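Local coordinates for protein 1-deoxy-D-xylulose 5-phosphate reductoisomerase (PDB 4ZQG) that catalyses the NAD(P)H-dependent rearrangement and reduction of 1-deoxy-D-xylulose 5-phosphate to 2-C-methyl-D-erythritol 4-phosphate in the MEP pathway of isoprenoid biosynthesis, at residues 181-195 / 251-265. Numbering follows the deposited sequence.
With FOM (3-[formyl(hydroxy)amino]propylphosphonic acid), chain E.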
loop_
_atom_site.group_PDB
_atom_site.type_symbol
_atom_site.label_atom_id
_atom_site.label_comp_id
_atom_site.label_asym_id
_atom_site.label_seq_id
_atom_site.Cartn_x
_atom_site.Cartn_y
_atom_site.Cartn_z
ATOM N N GLY A 181 -13.088 -2.686 7.478
ATOM C CA GLY A 181 -13.468 -2.110 6.227
ATOM C C GLY A 181 -12.869 -2.720 4.992
ATOM O O GLY A 181 -12.774 -2.026 3.979
ATOM N N ILE A 182 -12.525 -4.013 5.014
ATOM C CA ILE A 182 -12.004 -4.649 3.786
ATOM C C ILE A 182 -13.150 -4.898 2.829
ATOM O O ILE A 182 -14.137 -5.503 3.222
ATOM C CB ILE A 182 -11.346 -6.037 3.987
ATOM C CG1 ILE A 182 -10.376 -6.098 5.182
ATOM C CG2 ILE A 182 -10.613 -6.425 2.732
ATOM C CD1 ILE A 182 -9.540 -4.885 5.372
ATOM N N LYS A 183 -13.023 -4.461 1.580
ATOM C CA LYS A 183 -14.090 -4.638 0.624
ATOM C C LYS A 183 -13.814 -5.809 -0.200
ATOM O O LYS A 183 -14.628 -6.729 -0.262
ATOM C CB LYS A 183 -14.257 -3.425 -0.298
ATOM C CG LYS A 183 -15.666 -3.309 -0.874
ATOM C CD LYS A 183 -15.711 -2.384 -2.046
ATOM C CE LYS A 183 -17.145 -2.078 -2.429
ATOM N NZ LYS A 183 -17.118 -1.046 -3.498
ATOM N N LYS A 184 -12.654 -5.795 -0.847
ATOM C CA LYS A 184 -12.252 -6.909 -1.676
ATOM C C LYS A 184 -10.759 -6.921 -1.931
ATOM O O LYS A 184 -10.078 -5.937 -1.651
ATOM C CB LYS A 184 -13.036 -6.870 -2.974
ATOM C CG LYS A 184 -12.778 -5.693 -3.878
ATOM C CD LYS A 184 -13.363 -5.990 -5.260
ATOM C CE LYS A 184 -14.893 -5.804 -5.283
ATOM N NZ LYS A 184 -15.202 -4.522 -5.951
ATOM N N LEU A 185 -10.247 -8.053 -2.434
ATOM C CA LEU A 185 -8.801 -8.203 -2.716
ATOM C C LEU A 185 -8.616 -8.219 -4.209
ATOM O O LEU A 185 -9.433 -8.783 -4.909
ATOM C CB LEU A 185 -8.261 -9.486 -2.112
ATOM C CG LEU A 185 -8.538 -9.716 -0.628
ATOM C CD1 LEU A 185 -7.882 -10.992 -0.156
ATOM C CD2 LEU A 185 -8.039 -8.558 0.216
ATOM N N TRP A 186 -7.582 -7.562 -4.705
ATOM C CA TRP A 186 -7.316 -7.541 -6.135
ATOM C C TRP A 186 -5.985 -8.262 -6.387
ATOM O O TRP A 186 -4.947 -7.847 -5.835
ATOM C CB TRP A 186 -7.216 -6.113 -6.618
ATOM C CG TRP A 186 -8.510 -5.470 -6.681
ATOM C CD1 TRP A 186 -9.182 -4.859 -5.655
ATOM C CD2 TRP A 186 -9.368 -5.389 -7.819
ATOM N NE1 TRP A 186 -10.380 -4.414 -6.097
ATOM C CE2 TRP A 186 -10.507 -4.694 -7.427
ATOM C CE3 TRP A 186 -9.261 -5.807 -9.147
ATOM C CZ2 TRP A 186 -11.540 -4.428 -8.286
ATOM C CZ3 TRP A 186 -10.302 -5.515 -10.014
ATOM C CH2 TRP A 186 -11.417 -4.837 -9.576
ATOM N N LEU A 187 -6.019 -9.346 -7.160
ATOM C CA LEU A 187 -4.798 -10.063 -7.569
ATOM C C LEU A 187 -4.337 -9.537 -8.900
ATOM O O LEU A 187 -5.089 -9.562 -9.853
ATOM C CB LEU A 187 -5.038 -11.575 -7.692
ATOM C CG LEU A 187 -5.242 -12.339 -6.401
ATOM C CD1 LEU A 187 -5.844 -13.685 -6.680
ATOM C CD2 LEU A 187 -3.946 -12.476 -5.684
ATOM N N THR A 188 -3.106 -9.056 -8.964
ATOM C CA THR A 188 -2.490 -8.644 -10.237
ATOM C C THR A 188 -1.962 -9.891 -10.999
ATOM O O THR A 188 -1.520 -10.835 -10.397
ATOM C CB THR A 188 -1.356 -7.630 -9.958
ATOM O OG1 THR A 188 -0.699 -7.984 -8.715
ATOM C CG2 THR A 188 -1.930 -6.266 -9.787
ATOM N N ALA A 189 -2.009 -9.856 -12.318
ATOM C CA ALA A 189 -1.565 -10.932 -13.153
ATOM C C ALA A 189 -0.796 -10.354 -14.326
ATOM O O ALA A 189 -1.296 -9.411 -14.990
ATOM C CB ALA A 189 -2.767 -11.665 -13.693
ATOM N N SER A 190 0.394 -10.910 -14.612
ATOM C CA SER A 190 1.202 -10.374 -15.714
ATOM C C SER A 190 0.529 -10.586 -17.047
ATOM O O SER A 190 0.835 -9.900 -18.017
ATOM C CB SER A 190 2.553 -11.015 -15.798
ATOM O OG SER A 190 2.419 -12.277 -16.406
ATOM N N GLY A 191 -0.353 -11.575 -17.114
ATOM C CA GLY A 191 -0.928 -11.965 -18.381
ATOM C C GLY A 191 -0.047 -12.952 -19.111
ATOM O O GLY A 191 -0.452 -13.459 -20.149
ATOM N N GLY A 192 1.163 -13.191 -18.581
ATOM C CA GLY A 192 2.151 -14.125 -19.137
ATOM C C GLY A 192 2.671 -13.828 -20.537
ATOM O O GLY A 192 2.355 -12.806 -21.126
ATOM N N SER A 193 3.435 -14.785 -21.081
ATOM C CA SER A 193 4.063 -14.692 -22.404
ATOM C C SER A 193 3.125 -14.517 -23.595
ATOM O O SER A 193 3.600 -14.215 -24.680
ATOM C CB SER A 193 4.866 -15.951 -22.663
ATOM O OG SER A 193 5.929 -16.099 -21.736
ATOM N N PHE A 194 1.826 -14.751 -23.442
ATOM C CA PHE A 194 0.932 -14.707 -24.606
ATOM C C PHE A 194 -0.190 -13.701 -24.479
ATOM O O PHE A 194 -1.044 -13.625 -25.370
ATOM C CB PHE A 194 0.343 -16.099 -24.896
ATOM C CG PHE A 194 1.382 -17.117 -25.293
ATOM C CD1 PHE A 194 2.028 -17.890 -24.323
ATOM C CD2 PHE A 194 1.737 -17.278 -26.627
ATOM C CE1 PHE A 194 2.995 -18.805 -24.678
ATOM C CE2 PHE A 194 2.707 -18.195 -26.986
ATOM C CZ PHE A 194 3.335 -18.963 -26.010
ATOM N N LEU A 195 -0.178 -12.922 -23.394
ATOM C CA LEU A 195 -1.147 -11.860 -23.211
ATOM C C LEU A 195 -1.448 -11.148 -24.535
ATOM O O LEU A 195 -2.619 -11.034 -24.949
ATOM C CB LEU A 195 -0.651 -10.818 -22.199
ATOM C CG LEU A 195 -1.468 -9.502 -22.224
ATOM C CD1 LEU A 195 -2.923 -9.765 -21.865
ATOM C CD2 LEU A 195 -0.876 -8.455 -21.307
ATOM N N GLN A 251 -10.880 -10.393 -6.850
ATOM C CA GLN A 251 -10.960 -10.154 -8.283
ATOM C C GLN A 251 -9.565 -10.080 -8.867
ATOM O O GLN A 251 -8.597 -9.975 -8.132
ATOM C CB GLN A 251 -11.743 -8.871 -8.561
ATOM C CG GLN A 251 -13.190 -8.952 -8.070
ATOM C CD GLN A 251 -13.931 -10.198 -8.532
ATOM O OE1 GLN A 251 -14.068 -10.437 -9.730
ATOM N NE2 GLN A 251 -14.434 -10.981 -7.578
ATOM N N VAL A 252 -9.476 -10.135 -10.191
ATOM C CA VAL A 252 -8.209 -10.223 -10.868
ATOM C C VAL A 252 -8.127 -9.159 -11.895
ATOM O O VAL A 252 -9.068 -8.980 -12.677
ATOM C CB VAL A 252 -8.090 -11.581 -11.593
ATOM C CG1 VAL A 252 -6.928 -11.605 -12.595
ATOM C CG2 VAL A 252 -7.987 -12.691 -10.574
ATOM N N VAL A 253 -6.993 -8.466 -11.895
ATOM C CA VAL A 253 -6.671 -7.465 -12.891
ATOM C C VAL A 253 -5.364 -7.850 -13.611
ATOM O O VAL A 253 -4.385 -8.221 -12.976
ATOM C CB VAL A 253 -6.592 -6.036 -12.248
ATOM C CG1 VAL A 253 -5.538 -5.938 -11.154
ATOM C CG2 VAL A 253 -6.350 -4.969 -13.300
ATOM N N ILE A 254 -5.368 -7.748 -14.934
ATOM C CA ILE A 254 -4.157 -7.879 -15.701
ATOM C C ILE A 254 -3.289 -6.615 -15.609
ATOM O O ILE A 254 -3.732 -5.506 -15.893
ATOM C CB ILE A 254 -4.454 -8.144 -17.193
ATOM C CG1 ILE A 254 -5.260 -9.431 -17.407
ATOM C CG2 ILE A 254 -3.175 -8.188 -17.997
ATOM C CD1 ILE A 254 -5.098 -10.534 -16.367
ATOM N N HIS A 255 -2.013 -6.840 -15.320
ATOM C CA HIS A 255 -1.012 -5.802 -15.144
ATOM C C HIS A 255 0.279 -6.342 -15.694
ATOM O O HIS A 255 0.961 -7.060 -14.975
ATOM C CB HIS A 255 -0.854 -5.528 -13.651
ATOM C CG HIS A 255 0.231 -4.564 -13.347
ATOM N ND1 HIS A 255 0.420 -3.420 -14.090
ATOM C CD2 HIS A 255 1.179 -4.556 -12.390
ATOM C CE1 HIS A 255 1.448 -2.756 -13.605
ATOM N NE2 HIS A 255 1.928 -3.431 -12.581
ATOM N N PRO A 256 0.622 -6.030 -16.957
ATOM C CA PRO A 256 1.811 -6.641 -17.613
ATOM C C PRO A 256 3.183 -6.258 -17.075
ATOM O O PRO A 256 4.117 -7.027 -17.212
ATOM C CB PRO A 256 1.714 -6.210 -19.076
ATOM C CG PRO A 256 0.445 -5.466 -19.218
ATOM C CD PRO A 256 -0.167 -5.218 -17.877
ATOM N N ASN A 257 3.313 -5.095 -16.452
ATOM C CA ASN A 257 4.630 -4.618 -15.993
ATOM C C ASN A 257 5.186 -5.396 -14.786
ATOM O O ASN A 257 6.353 -5.294 -14.476
ATOM C CB ASN A 257 4.549 -3.145 -15.640
ATOM C CG ASN A 257 3.733 -2.336 -16.638
ATOM O OD1 ASN A 257 2.515 -2.510 -16.774
ATOM N ND2 ASN A 257 4.383 -1.408 -17.302
ATOM N N SER A 258 4.329 -6.122 -14.078
ATOM C CA SER A 258 4.701 -6.851 -12.859
ATOM C C SER A 258 5.314 -5.995 -11.735
ATOM O O SER A 258 6.109 -6.472 -10.901
ATOM C CB SER A 258 5.563 -8.092 -13.199
ATOM O OG SER A 258 4.747 -9.116 -13.745
ATOM N N VAL A 259 4.889 -4.732 -11.695
ATOM C CA VAL A 259 5.331 -3.798 -10.678
ATOM C C VAL A 259 4.376 -3.742 -9.510
ATOM O O VAL A 259 4.791 -3.873 -8.364
ATOM C CB VAL A 259 5.540 -2.435 -11.296
ATOM C CG1 VAL A 259 5.715 -1.392 -10.221
ATOM C CG2 VAL A 259 6.770 -2.511 -12.195
ATOM N N VAL A 260 3.101 -3.564 -9.803
ATOM C CA VAL A 260 2.079 -3.630 -8.785
ATOM C C VAL A 260 1.745 -5.087 -8.545
ATOM O O VAL A 260 1.229 -5.740 -9.439
ATOM C CB VAL A 260 0.785 -2.848 -9.166
ATOM C CG1 VAL A 260 -0.198 -2.968 -8.037
ATOM C CG2 VAL A 260 1.063 -1.370 -9.426
ATOM N N HIS A 261 1.982 -5.572 -7.331
ATOM C CA HIS A 261 1.816 -6.985 -7.050
ATOM C C HIS A 261 0.486 -7.462 -6.493
ATOM O O HIS A 261 0.232 -8.645 -6.448
ATOM C CB HIS A 261 2.967 -7.460 -6.163
ATOM C CG HIS A 261 4.299 -7.265 -6.813
ATOM N ND1 HIS A 261 5.363 -6.675 -6.184
ATOM C CD2 HIS A 261 4.700 -7.506 -8.082
ATOM C CE1 HIS A 261 6.379 -6.600 -7.025
ATOM N NE2 HIS A 261 6.000 -7.097 -8.184
ATOM N N SER A 262 -0.371 -6.550 -6.075
ATOM C CA SER A 262 -1.762 -6.832 -5.722
ATOM C C SER A 262 -2.237 -5.670 -4.896
ATOM O O SER A 262 -1.421 -4.811 -4.533
ATOM C CB SER A 262 -1.955 -8.167 -4.980
ATOM O OG SER A 262 -2.155 -9.187 -5.931
ATOM N N LEU A 263 -3.556 -5.622 -4.659
ATOM C CA LEU A 263 -4.142 -4.548 -3.879
ATOM C C LEU A 263 -5.210 -5.038 -2.913
ATOM O O LEU A 263 -5.790 -6.123 -3.079
ATOM C CB LEU A 263 -4.698 -3.445 -4.790
ATOM C CG LEU A 263 -3.889 -3.088 -6.043
ATOM C CD1 LEU A 263 -4.313 -3.938 -7.211
ATOM C CD2 LEU A 263 -4.076 -1.639 -6.419
ATOM N N VAL A 264 -5.427 -4.242 -1.879
ATOM C CA VAL A 264 -6.527 -4.403 -0.992
ATOM C C VAL A 264 -7.371 -3.149 -1.025
ATOM O O VAL A 264 -6.917 -2.079 -0.660
ATOM C CB VAL A 264 -6.040 -4.620 0.418
ATOM C CG1 VAL A 264 -7.208 -4.681 1.359
ATOM C CG2 VAL A 264 -5.257 -5.922 0.472
ATOM N N GLU A 265 -8.613 -3.311 -1.473
ATOM C CA GLU A 265 -9.603 -2.251 -1.534
ATOM C C GLU A 265 -10.405 -2.150 -0.262
ATOM O O GLU A 265 -10.988 -3.122 0.149
ATOM C CB GLU A 265 -10.560 -2.543 -2.670
ATOM C CG GLU A 265 -11.700 -1.558 -2.754
ATOM C CD GLU A 265 -12.518 -1.699 -3.998
ATOM O OE1 GLU A 265 -12.407 -2.726 -4.727
ATOM O OE2 GLU A 265 -13.315 -0.758 -4.212
HETATM O O2 FOM E . 3.415 -16.151 -9.125
HETATM N N1 FOM E . 4.417 -15.227 -9.334
HETATM C C1 FOM E . 4.895 -14.537 -8.380
HETATM O O1 FOM E . 4.464 -14.655 -7.245
HETATM C C2 FOM E . 4.818 -15.069 -10.728
HETATM C C3 FOM E . 3.493 -14.575 -11.310
HETATM C C4 FOM E . 3.520 -14.518 -12.811
HETATM P PA1 FOM E . 1.861 -14.071 -13.274
HETATM O OP1 FOM E . 1.612 -12.596 -12.721
HETATM O OP2 FOM E . 0.905 -14.884 -12.521
HETATM O OP3 FOM E . 1.545 -14.158 -14.868
HETATM O O HOH W 1 -13.933 -2.010 -7.452
#
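With CG trans to its backbone N (chi1 175°) and the chain extended beyond, E265 runs alongside W186, whose CG lies beside the backbone N, opposite the carbonyl carbon (chi1 -74°). W186 NE1 donates to E265 OE1 (3.0 Å); OE1 lies in the indole plane, while NE1 meets it from the anti side, out of the plane of a carboxylate turned 33° from the ring. K184, bent at chi3 and chi4, brings NZ to 3.5 Å from E265 OE1 in a salt bridge, and a water joins the same two atoms, its bond to NZ weak. K183 NZ makes a longer salt bridge to E265 OE2. K183 and K184 both face E265, a classic beta bulge: K183 N bonds E265 O at 2.8 Å, K184 N only weakly. Over one indole face lies Q251 CB, a CH-pi contact 4.0 Å from the six-membered ring centroid; L263 CD1 packs on W186 CB. Strand 182-189 sits between 251-254, parallel, and 260-265, antiparallel, in a mixed four-stranded sheet. L303 and P300 of the second subunit pack on W186 and E265, placing this face at the dimer interface. Toward the far end H255 N bonds A189 O (2.7 Å), and the chain enters the fosmidomycin pocket. There S190 grips the phosphonate twice, N to OP1 (2.8 Å) and OG to OP3 (2.6 Å), while OG accepts from G192 N in an ST turn. H213 also bonds S190 OG. The two lysines probably stabilise a charged E265 at the interface, while the loop after strand 182-189 presents the S190 backbone N and hydroxyl that hold the inhibitor's phosphonate, consistent with recognition of the substrate phosphate.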